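Local coordinates for protein putative histidinol-phosphate aminotransferase (Burkholderia pseudomallei, PDB 3P1T) that probably transfers an amino group between L-histidinol phosphate and 2-oxoglutarate in histidine biosynthesis, using pyridoxal 5'-phosphate as cofactor, at residues 278-291 with 303-317. Residues are numbered along the deposited sequence; the frame is centred on the assembly and turned at random.
Sequences NFVLVENAAGERTL and DAGQFGLHHHIRISI
The aliphatic part of Arg314 lies over one face of the Phe279 ring: CD sits 3.8 Å from the ring centroid in a CH-pi contact, while CG comes within 3.5 Å of Phe279 CD1. The arginine chain leaves extended and turns about its CG-CD bond (chi3 67°); its guanidinium plane is inclined 40° to the ring, with CZ 5.5 Å from the centroid, a long and at most weak cation-pi attraction. Tyr173 meets the Phe279 ring edge-to-face. Arg314 NH1 bonds to Asn146 and to a tartrate, probably from the crystallisation liquor; in this family, a C-terminal-domain arginine often grips the substrate carboxylate or phosphate, so the tartrate may mark that pocket.

Beneath these side chains, strands 279-283 and 312-316 pair antiparallel. Val280 and Ile315, like Val282 and Ile313, exchange two backbone bonds each, the straightest being Val282 N to Ile313 O (2.9 Å, 173°). On the Phe279 face, Leu281 splits its branches, CD1 meeting Ala304 CB at 3.7 Å and CD2 meeting Leu309 CD1 at 3.8 Å. Val282 CG2 touches Ile315 CD1 on the other face.

Where strand 279-283 ends and 312-316 begins, Asn284 N bonds to His311 O from above the carbonyl plane. The Asn284 amide ties its own type I turn (Asn284 to Gly287) to the start of the helix: ND2 donates to Gly287 O (2.8 Å) and OD1 accepts from Thr290 OG1, while a water links ND2 to Asp303 OD1.

Strand 312-316 runs between 279-283 and 299-303 in the smaller mixed sheet. Helices 244-267 and 320-333 pack on the face bearing Val280 and Ile315.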
ATOM      1  N   ASN A 278       1.857  -0.840 -25.577  1.00 37.46           N
ATOM      2  CA  ASN A 278       2.721  -2.015 -25.760  1.00 37.38           C
ATOM      3  C   ASN A 278       1.923  -3.294 -26.105  1.00 42.29           C
ATOM      4  O   ASN A 278       2.328  -4.402 -25.743  1.00 43.02           O
ATOM      5  CB  ASN A 278       3.550  -2.254 -24.479  1.00 36.83           C
ATOM      6  CG  ASN A 278       2.762  -2.411 -23.205  1.00 55.77           C
ATOM      7  OD1 ASN A 278       1.568  -2.089 -23.111  1.00 48.53           O
ATOM      8  ND2 ASN A 278       3.439  -2.856 -22.172  1.00 50.83           N
ATOM      9  N   PHE A 279       0.827  -3.147 -26.841  1.00 38.67           N
ATOM     10  CA  PHE A 279      -0.045  -4.256 -27.211  1.00 38.12           C
ATOM     11  C   PHE A 279      -0.801  -3.922 -28.473  1.00 42.94           C
ATOM     12  O   PHE A 279      -0.769  -2.766 -28.889  1.00 41.90           O
ATOM     13  CB  PHE A 279      -1.037  -4.561 -26.057  1.00 38.81           C
ATOM     14  CG  PHE A 279      -1.896  -3.388 -25.640  1.00 39.37           C
ATOM     15  CD1 PHE A 279      -2.982  -2.990 -26.412  1.00 42.94           C
ATOM     16  CD2 PHE A 279      -1.608  -2.673 -24.490  1.00 40.36           C
ATOM     17  CE1 PHE A 279      -3.742  -1.876 -26.053  1.00 43.30           C
ATOM     18  CE2 PHE A 279      -2.396  -1.583 -24.111  1.00 42.60           C
ATOM     19  CZ  PHE A 279      -3.456  -1.193 -24.893  1.00 41.16           C
ATOM     20  N   VAL A 280      -1.533  -4.900 -29.055  1.00 40.76           N
ATOM     21  CA  VAL A 280      -2.371  -4.665 -30.241  1.00 41.07           C
ATOM     22  C   VAL A 280      -3.739  -5.330 -30.030  1.00 45.39           C
ATOM     23  O   VAL A 280      -3.806  -6.449 -29.493  1.00 44.99           O
ATOM     24  CB  VAL A 280      -1.741  -5.110 -31.590  1.00 45.27           C
ATOM     25  CG1 VAL A 280      -0.591  -4.194 -32.005  1.00 44.98           C
ATOM     26  CG2 VAL A 280      -1.318  -6.581 -31.577  1.00 45.46           C
ATOM     27  N   LEU A 281      -4.835  -4.625 -30.426  1.00 40.48           N
ATOM     28  CA  LEU A 281      -6.182  -5.186 -30.361  1.00 38.66           C
ATOM     29  C   LEU A 281      -6.475  -5.860 -31.698  1.00 44.30           C
ATOM     30  O   LEU A 281      -6.308  -5.230 -32.744  1.00 44.64           O
ATOM     31  CB  LEU A 281      -7.229  -4.134 -30.012  1.00 37.91           C
ATOM     32  CG  LEU A 281      -8.632  -4.669 -29.690  1.00 41.58           C
ATOM     33  CD1 LEU A 281      -8.685  -5.314 -28.306  1.00 40.14           C
ATOM     34  CD2 LEU A 281      -9.645  -3.567 -29.756  1.00 43.02           C
ATOM     35  N   VAL A 282      -6.842  -7.157 -31.666  1.00 42.10           N
ATOM     36  CA  VAL A 282      -7.111  -7.964 -32.861  1.00 43.09           C
ATOM     37  C   VAL A 282      -8.563  -8.471 -32.831  1.00 48.35           C
ATOM     38  O   VAL A 282      -9.037  -8.891 -31.773  1.00 48.03           O
ATOM     39  CB  VAL A 282      -6.100  -9.141 -32.972  1.00 46.98           C
ATOM     40  CG1 VAL A 282      -6.311  -9.943 -34.256  1.00 48.19           C
ATOM     41  CG2 VAL A 282      -4.667  -8.634 -32.910  1.00 46.51           C
ATOM     42  N   GLU A 283      -9.257  -8.432 -33.998  1.00 46.46           N
ATOM     43  CA  GLU A 283     -10.621  -8.952 -34.155  1.00 46.69           C
ATOM     44  C   GLU A 283     -10.622 -10.459 -33.980  1.00 54.20           C
ATOM     45  O   GLU A 283      -9.757 -11.148 -34.547  1.00 55.18           O
ATOM     46  CB  GLU A 283     -11.238  -8.586 -35.509  1.00 48.57           C
ATOM     47  CG  GLU A 283     -11.674  -7.136 -35.651  1.00 58.44           C
ATOM     48  CD  GLU A 283     -12.467  -6.796 -36.901  1.00 86.25           C
ATOM     49  OE1 GLU A 283     -12.969  -7.724 -37.581  1.00 80.75           O
ATOM     50  OE2 GLU A 283     -12.606  -5.585 -37.188  1.00 86.38           O
ATOM     51  N   ASN A 284     -11.575 -10.973 -33.185  1.00 51.73           N
ATOM     52  CA  ASN A 284     -11.668 -12.405 -32.927  1.00 51.62           C
ATOM     53  C   ASN A 284     -13.134 -12.888 -32.969  1.00 56.27           C
ATOM     54  O   ASN A 284     -13.715 -13.227 -31.940  1.00 55.52           O
ATOM     55  CB  ASN A 284     -11.020 -12.744 -31.580  1.00 46.73           C
ATOM     56  CG  ASN A 284     -11.001 -14.223 -31.283  1.00 59.29           C
ATOM     57  OD1 ASN A 284     -10.845 -15.071 -32.180  1.00 51.15           O
ATOM     58  ND2 ASN A 284     -11.224 -14.553 -30.020  1.00 44.55           N
ATOM     59  N   ALA A 285     -13.703 -12.992 -34.170  1.00 54.03           N
ATOM     60  CA  ALA A 285     -15.075 -13.480 -34.343  1.00 54.15           C
ATOM     61  C   ALA A 285     -15.238 -14.935 -33.851  1.00 57.83           C
ATOM     62  O   ALA A 285     -16.312 -15.299 -33.369  1.00 58.60           O
ATOM     63  CB  ALA A 285     -15.473 -13.386 -35.804  1.00 55.92           C
ATOM     64  N   ALA A 286     -14.157 -15.735 -33.930  1.00 53.17           N
ATOM     65  CA  ALA A 286     -14.125 -17.141 -33.535  1.00 53.22           C
ATOM     66  C   ALA A 286     -14.342 -17.352 -32.011  1.00 56.64           C
ATOM     67  O   ALA A 286     -14.633 -18.477 -31.583  1.00 58.16           O
ATOM     68  CB  ALA A 286     -12.803 -17.746 -33.947  1.00 54.07           C
ATOM     69  N   GLY A 287     -14.201 -16.284 -31.229  1.00 50.03           N
ATOM     70  CA  GLY A 287     -14.409 -16.302 -29.789  1.00 48.78           C
ATOM     71  C   GLY A 287     -13.409 -17.138 -29.025  1.00 54.25           C
ATOM     72  O   GLY A 287     -12.213 -17.101 -29.320  1.00 55.32           O
ATOM     73  N   GLU A 288     -13.917 -17.921 -28.053  1.00 51.32           N
ATOM     74  CA  GLU A 288     -13.171 -18.819 -27.165  1.00 50.97           C
ATOM     75  C   GLU A 288     -12.309 -19.845 -27.945  1.00 56.49           C
ATOM     76  O   GLU A 288     -11.215 -20.169 -27.482  1.00 56.54           O
ATOM     77  CB  GLU A 288     -14.141 -19.567 -26.227  1.00 52.40           C
ATOM     78  CG  GLU A 288     -13.475 -20.358 -25.102  1.00 60.46           C
ATOM     79  CD  GLU A 288     -12.583 -19.591 -24.140  1.00 80.73           C
ATOM     80  OE1 GLU A 288     -12.898 -18.423 -23.808  1.00 81.40           O
ATOM     81  OE2 GLU A 288     -11.584 -20.191 -23.682  1.00 68.84           O
ATOM     82  N   ARG A 289     -12.777 -20.318 -29.119  1.00 54.06           N
ATOM     83  CA  ARG A 289     -12.063 -21.278 -29.969  1.00 54.80           C
ATOM     84  C   ARG A 289     -10.591 -20.866 -30.179  1.00 57.55           C
ATOM     85  O   ARG A 289      -9.711 -21.725 -30.160  1.00 59.53           O
ATOM     86  CB  ARG A 289     -12.769 -21.402 -31.332  1.00 57.88           C
ATOM     87  CG  ARG A 289     -12.450 -22.686 -32.097  1.00 71.16           C
ATOM     88  CD  ARG A 289     -13.049 -22.660 -33.488  1.00 82.59           C
ATOM     89  NE  ARG A 289     -12.096 -22.180 -34.493  1.00 93.75           N
ATOM     90  CZ  ARG A 289     -12.429 -21.511 -35.595  1.00107.65           C
ATOM     91  NH1 ARG A 289     -13.696 -21.183 -35.824  1.00 91.90           N
ATOM     92  NH2 ARG A 289     -11.492 -21.127 -36.454  1.00 94.77           N
ATOM     93  N   THR A 290     -10.332 -19.557 -30.346  1.00 51.15           N
ATOM     94  CA  THR A 290      -8.999 -19.004 -30.572  1.00 49.94           C
ATOM     95  C   THR A 290      -8.165 -19.106 -29.303  1.00 53.65           C
ATOM     96  O   THR A 290      -7.015 -19.538 -29.367  1.00 53.07           O
ATOM     97  CB  THR A 290      -9.118 -17.556 -31.037  1.00 51.89           C
ATOM     98  OG1 THR A 290     -10.030 -17.494 -32.132  1.00 50.00           O
ATOM     99  CG2 THR A 290      -7.776 -16.950 -31.429  1.00 47.68           C
ATOM    100  N   LEU A 291      -8.735 -18.685 -28.157  1.00 50.87           N
ATOM    101  CA  LEU A 291      -8.065 -18.700 -26.851  1.00 50.38           C
ATOM    102  C   LEU A 291      -7.670 -20.137 -26.464  1.00 56.77           C
ATOM    103  O   LEU A 291      -6.542 -20.369 -26.032  1.00 56.31           O
ATOM    104  CB  LEU A 291      -8.962 -18.076 -25.778  1.00 49.02           C
ATOM    105  CG  LEU A 291      -9.356 -16.627 -25.991  1.00 53.11           C
ATOM    106  CD1 LEU A 291     -10.613 -16.313 -25.225  1.00 53.06           C
ATOM    107  CD2 LEU A 291      -8.217 -15.664 -25.613  1.00 55.15           C
ATOM    108  N   ASP A 303      -8.541 -11.771 -23.293  1.00 44.08           N
ATOM    109  CA  ASP A 303      -9.879 -11.666 -23.876  1.00 43.44           C
ATOM    110  C   ASP A 303     -10.374 -10.243 -23.599  1.00 44.98           C
ATOM    111  O   ASP A 303     -10.579  -9.877 -22.441  1.00 43.10           O
ATOM    112  CB  ASP A 303     -10.815 -12.755 -23.299  1.00 45.42           C
ATOM    113  CG  ASP A 303     -12.247 -12.811 -23.829  1.00 57.94           C
ATOM    114  OD1 ASP A 303     -12.627 -11.928 -24.643  1.00 58.53           O
ATOM    115  OD2 ASP A 303     -12.987 -13.743 -23.442  1.00 67.02           O
ATOM    116  N   ALA A 304     -10.531  -9.427 -24.656  1.00 41.69           N
ATOM    117  CA  ALA A 304     -10.937  -8.027 -24.523  1.00 41.34           C
ATOM    118  C   ALA A 304     -12.433  -7.883 -24.107  1.00 46.36           C
ATOM    119  O   ALA A 304     -12.904  -6.755 -23.922  1.00 46.07           O
ATOM    120  CB  ALA A 304     -10.670  -7.279 -25.821  1.00 42.35           C
ATOM    121  N   GLY A 305     -13.125  -9.014 -23.904  1.00 43.55           N
ATOM    122  CA  GLY A 305     -14.500  -9.068 -23.411  1.00 43.79           C
ATOM    123  C   GLY A 305     -14.583  -8.479 -22.008  1.00 48.48           C
ATOM    124  O   GLY A 305     -15.608  -7.917 -21.617  1.00 49.68           O
ATOM    125  N   GLN A 306     -13.456  -8.545 -21.269  1.00 42.36           N
ATOM    126  CA  GLN A 306     -13.251  -8.004 -19.929  1.00 40.26           C
ATOM    127  C   GLN A 306     -13.480  -6.503 -19.906  1.00 44.72           C
ATOM    128  O   GLN A 306     -13.863  -5.956 -18.872  1.00 44.18           O
ATOM    129  CB  GLN A 306     -11.802  -8.314 -19.498  1.00 40.51           C
ATOM    130  CG  GLN A 306     -11.498  -8.018 -18.037  1.00 28.98           C
ATOM    131  CD  GLN A 306     -10.078  -8.341 -17.651  1.00 40.57           C
ATOM    132  OE1 GLN A 306      -9.480  -9.347 -18.071  1.00 34.17           O
ATOM    133  NE2 GLN A 306      -9.539  -7.540 -16.761  1.00 34.54           N
ATOM    134  N   PHE A 307     -13.204  -5.835 -21.047  1.00 41.55           N
ATOM    135  CA  PHE A 307     -13.297  -4.386 -21.210  1.00 40.32           C
ATOM    136  C   PHE A 307     -14.524  -3.973 -22.054  1.00 43.86           C
ATOM    137  O   PHE A 307     -14.674  -2.795 -22.348  1.00 42.75           O
ATOM    138  CB  PHE A 307     -12.011  -3.859 -21.858  1.00 41.44           C
ATOM    139  CG  PHE A 307     -10.765  -4.386 -21.197  1.00 42.15           C
ATOM    140  CD1 PHE A 307     -10.317  -3.851 -19.996  1.00 44.14           C
ATOM    141  CD2 PHE A 307     -10.049  -5.434 -21.762  1.00 44.20           C
ATOM    142  CE1 PHE A 307      -9.175  -4.362 -19.366  1.00 44.48           C
ATOM    143  CE2 PHE A 307      -8.905  -5.939 -21.137  1.00 46.76           C
ATOM    144  CZ  PHE A 307      -8.475  -5.399 -19.943  1.00 43.92           C
ATOM    145  N   GLY A 308     -15.400  -4.921 -22.377  1.00 41.23           N
ATOM    146  CA  GLY A 308     -16.621  -4.664 -23.135  1.00 42.28           C
ATOM    147  C   GLY A 308     -16.474  -4.869 -24.627  1.00 49.71           C
ATOM    148  O   GLY A 308     -17.428  -4.643 -25.391  1.00 50.57           O
ATOM    149  N   LEU A 309     -15.262  -5.284 -25.055  1.00 46.42           N
ATOM    150  CA  LEU A 309     -14.962  -5.551 -26.455  1.00 46.73           C
ATOM    151  C   LEU A 309     -14.899  -7.048 -26.696  1.00 53.19           C
ATOM    152  O   LEU A 309     -13.825  -7.597 -26.957  1.00 53.63           O
ATOM    153  CB  LEU A 309     -13.667  -4.876 -26.888  1.00 45.77           C
ATOM    154  CG  LEU A 309     -13.791  -3.470 -27.378  1.00 49.96           C
ATOM    155  CD1 LEU A 309     -12.447  -2.791 -27.376  1.00 51.06           C
ATOM    156  CD2 LEU A 309     -14.415  -3.417 -28.756  1.00 49.44           C
ATOM    157  N   HIS A 310     -16.067  -7.710 -26.625  1.00 50.01           N
ATOM    158  CA  HIS A 310     -16.193  -9.142 -26.867  1.00 51.04           C
ATOM    159  C   HIS A 310     -15.802  -9.447 -28.290  1.00 57.13           C
ATOM    160  O   HIS A 310     -15.932  -8.579 -29.169  1.00 57.23           O
ATOM    161  CB  HIS A 310     -17.619  -9.614 -26.590  1.00 52.56           C
ATOM    162  CG  HIS A 310     -18.049  -9.299 -25.205  1.00 56.32           C
ATOM    163  ND1 HIS A 310     -18.655  -8.086 -24.895  1.00 58.48           N
ATOM    164  CD2 HIS A 310     -17.875 -10.008 -24.067  1.00 58.66           C
ATOM    165  CE1 HIS A 310     -18.833  -8.101 -23.583  1.00 57.72           C
ATOM    166  NE2 HIS A 310     -18.393  -9.241 -23.043  1.00 58.18           N
ATOM    167  N   HIS A 311     -15.302 -10.667 -28.518  1.00 53.74           N
ATOM    168  CA  HIS A 311     -14.885 -11.143 -29.831  1.00 54.06           C
ATOM    169  C   HIS A 311     -13.737 -10.256 -30.381  1.00 57.18           C
ATOM    170  O   HIS A 311     -13.673  -9.917 -31.571  1.00 57.46           O
ATOM    171  CB  HIS A 311     -16.073 -11.240 -30.809  1.00 55.86           C
ATOM    172  CG  HIS A 311     -17.074 -12.250 -30.354  1.00 59.98           C
ATOM    173  ND1 HIS A 311     -16.932 -13.614 -30.621  1.00 63.02           N
ATOM    174  CD2 HIS A 311     -18.147 -12.076 -29.553  1.00 60.86           C
ATOM    175  CE1 HIS A 311     -17.944 -14.208 -29.999  1.00 62.24           C
ATOM    176  NE2 HIS A 311     -18.713 -13.323 -29.361  1.00 61.48           N
ATOM    177  N   HIS A 312     -12.806  -9.944 -29.469  1.00 51.71           N
ATOM    178  CA  HIS A 312     -11.546  -9.231 -29.654  1.00 50.07           C
ATOM    179  C   HIS A 312     -10.523  -9.810 -28.705  1.00 51.68           C
ATOM    180  O   HIS A 312     -10.897 -10.288 -27.628  1.00 52.05           O
ATOM    181  CB  HIS A 312     -11.694  -7.718 -29.417  1.00 49.92           C
ATOM    182  CG  HIS A 312     -12.338  -6.944 -30.520  1.00 53.98           C
ATOM    183  ND1 HIS A 312     -13.707  -6.799 -30.588  1.00 56.16           N
ATOM    184  CD2 HIS A 312     -11.769  -6.215 -31.511  1.00 56.05           C
ATOM    185  CE1 HIS A 312     -13.932  -6.033 -31.646  1.00 56.18           C
ATOM    186  NE2 HIS A 312     -12.794  -5.655 -32.231  1.00 56.48           N
ATOM    187  N   ILE A 313      -9.242  -9.766 -29.070  1.00 45.18           N
ATOM    188  CA  ILE A 313      -8.178 -10.212 -28.176  1.00 43.33           C
ATOM    189  C   ILE A 313      -7.128  -9.102 -28.114  1.00 46.07           C
ATOM    190  O   ILE A 313      -6.887  -8.414 -29.105  1.00 46.83           O
ATOM    191  CB  ILE A 313      -7.545 -11.600 -28.510  1.00 46.80           C
ATOM    192  CG1 ILE A 313      -7.064 -11.686 -29.986  1.00 47.72           C
ATOM    193  CG2 ILE A 313      -8.505 -12.743 -28.147  1.00 47.74           C
ATOM    194  CD1 ILE A 313      -6.199 -12.859 -30.332  1.00 51.43           C
ATOM    195  N   ARG A 314      -6.548  -8.901 -26.936  1.00 40.68           N
ATOM    196  CA  ARG A 314      -5.487  -7.931 -26.717  1.00 39.52           C
ATOM    197  C   ARG A 314      -4.207  -8.716 -26.552  1.00 43.84           C
ATOM    198  O   ARG A 314      -4.056  -9.471 -25.587  1.00 42.70           O
ATOM    199  CB  ARG A 314      -5.786  -7.014 -25.507  1.00 37.17           C
ATOM    200  CG  ARG A 314      -4.848  -5.809 -25.410  1.00 41.62           C
ATOM    201  CD  ARG A 314      -4.844  -5.184 -24.028  1.00 42.92           C
ATOM    202  NE  ARG A 314      -4.246  -6.097 -23.057  1.00 36.50           N
ATOM    203  CZ  ARG A 314      -4.491  -6.074 -21.759  1.00 49.02           C
ATOM    204  NH1 ARG A 314      -5.331  -5.183 -21.253  1.00 43.66           N
ATOM    205  NH2 ARG A 314      -3.918  -6.957 -20.955  1.00 38.08           N
ATOM    206  N   ILE A 315      -3.326  -8.614 -27.544  1.00 41.67           N
ATOM    207  CA  ILE A 315      -2.044  -9.323 -27.562  1.00 40.87           C
ATOM    208  C   ILE A 315      -0.937  -8.373 -27.109  1.00 46.03           C
ATOM    209  O   ILE A 315      -0.713  -7.349 -27.764  1.00 45.68           O
ATOM    210  CB  ILE A 315      -1.753  -9.897 -28.984  1.00 43.83           C
ATOM    211  CG1 ILE A 315      -2.920 -10.771 -29.506  1.00 43.32           C
ATOM    212  CG2 ILE A 315      -0.411 -10.640 -28.980  1.00 44.70           C
ATOM    213  CD1 ILE A 315      -2.791 -11.226 -30.949  1.00 53.85           C
ATOM    214  N   SER A 316      -0.233  -8.705 -26.017  1.00 43.25           N
ATOM    215  CA  SER A 316       0.887  -7.868 -25.576  1.00 42.78           C
ATOM    216  C   SER A 316       2.113  -8.100 -26.479  1.00 48.66           C
ATOM    217  O   SER A 316       2.190  -9.121 -27.181  1.00 50.61           O
ATOM    218  CB  SER A 316       1.232  -8.141 -24.118  1.00 44.14           C
ATOM    219  OG  SER A 316       0.119  -7.859 -23.290  1.00 51.25           O
ATOM    220  N   ILE A 317       3.034  -7.125 -26.507  1.00 43.54           N
ATOM    221  CA  ILE A 317       4.268  -7.230 -27.285  1.00 43.08           C
ATOM    222  C   ILE A 317       5.383  -7.577 -26.296  1.00 48.29           C
ATOM    223  O   ILE A 317       5.708  -6.758 -25.419  1.00 47.18           O
ATOM    224  CB  ILE A 317       4.541  -5.935 -28.105  1.00 44.74           C
ATOM    225  CG1 ILE A 317       3.354  -5.542 -29.021  1.00 43.97           C
ATOM    226  CG2 ILE A 317       5.857  -6.000 -28.846  1.00 43.90           C
ATOM    227  CD1 ILE A 317       2.862  -6.588 -30.033  1.00 41.32           C
TER
HETATM  228  O   HOH W   1     -12.767 -13.074 -27.727  1.00 43.67           O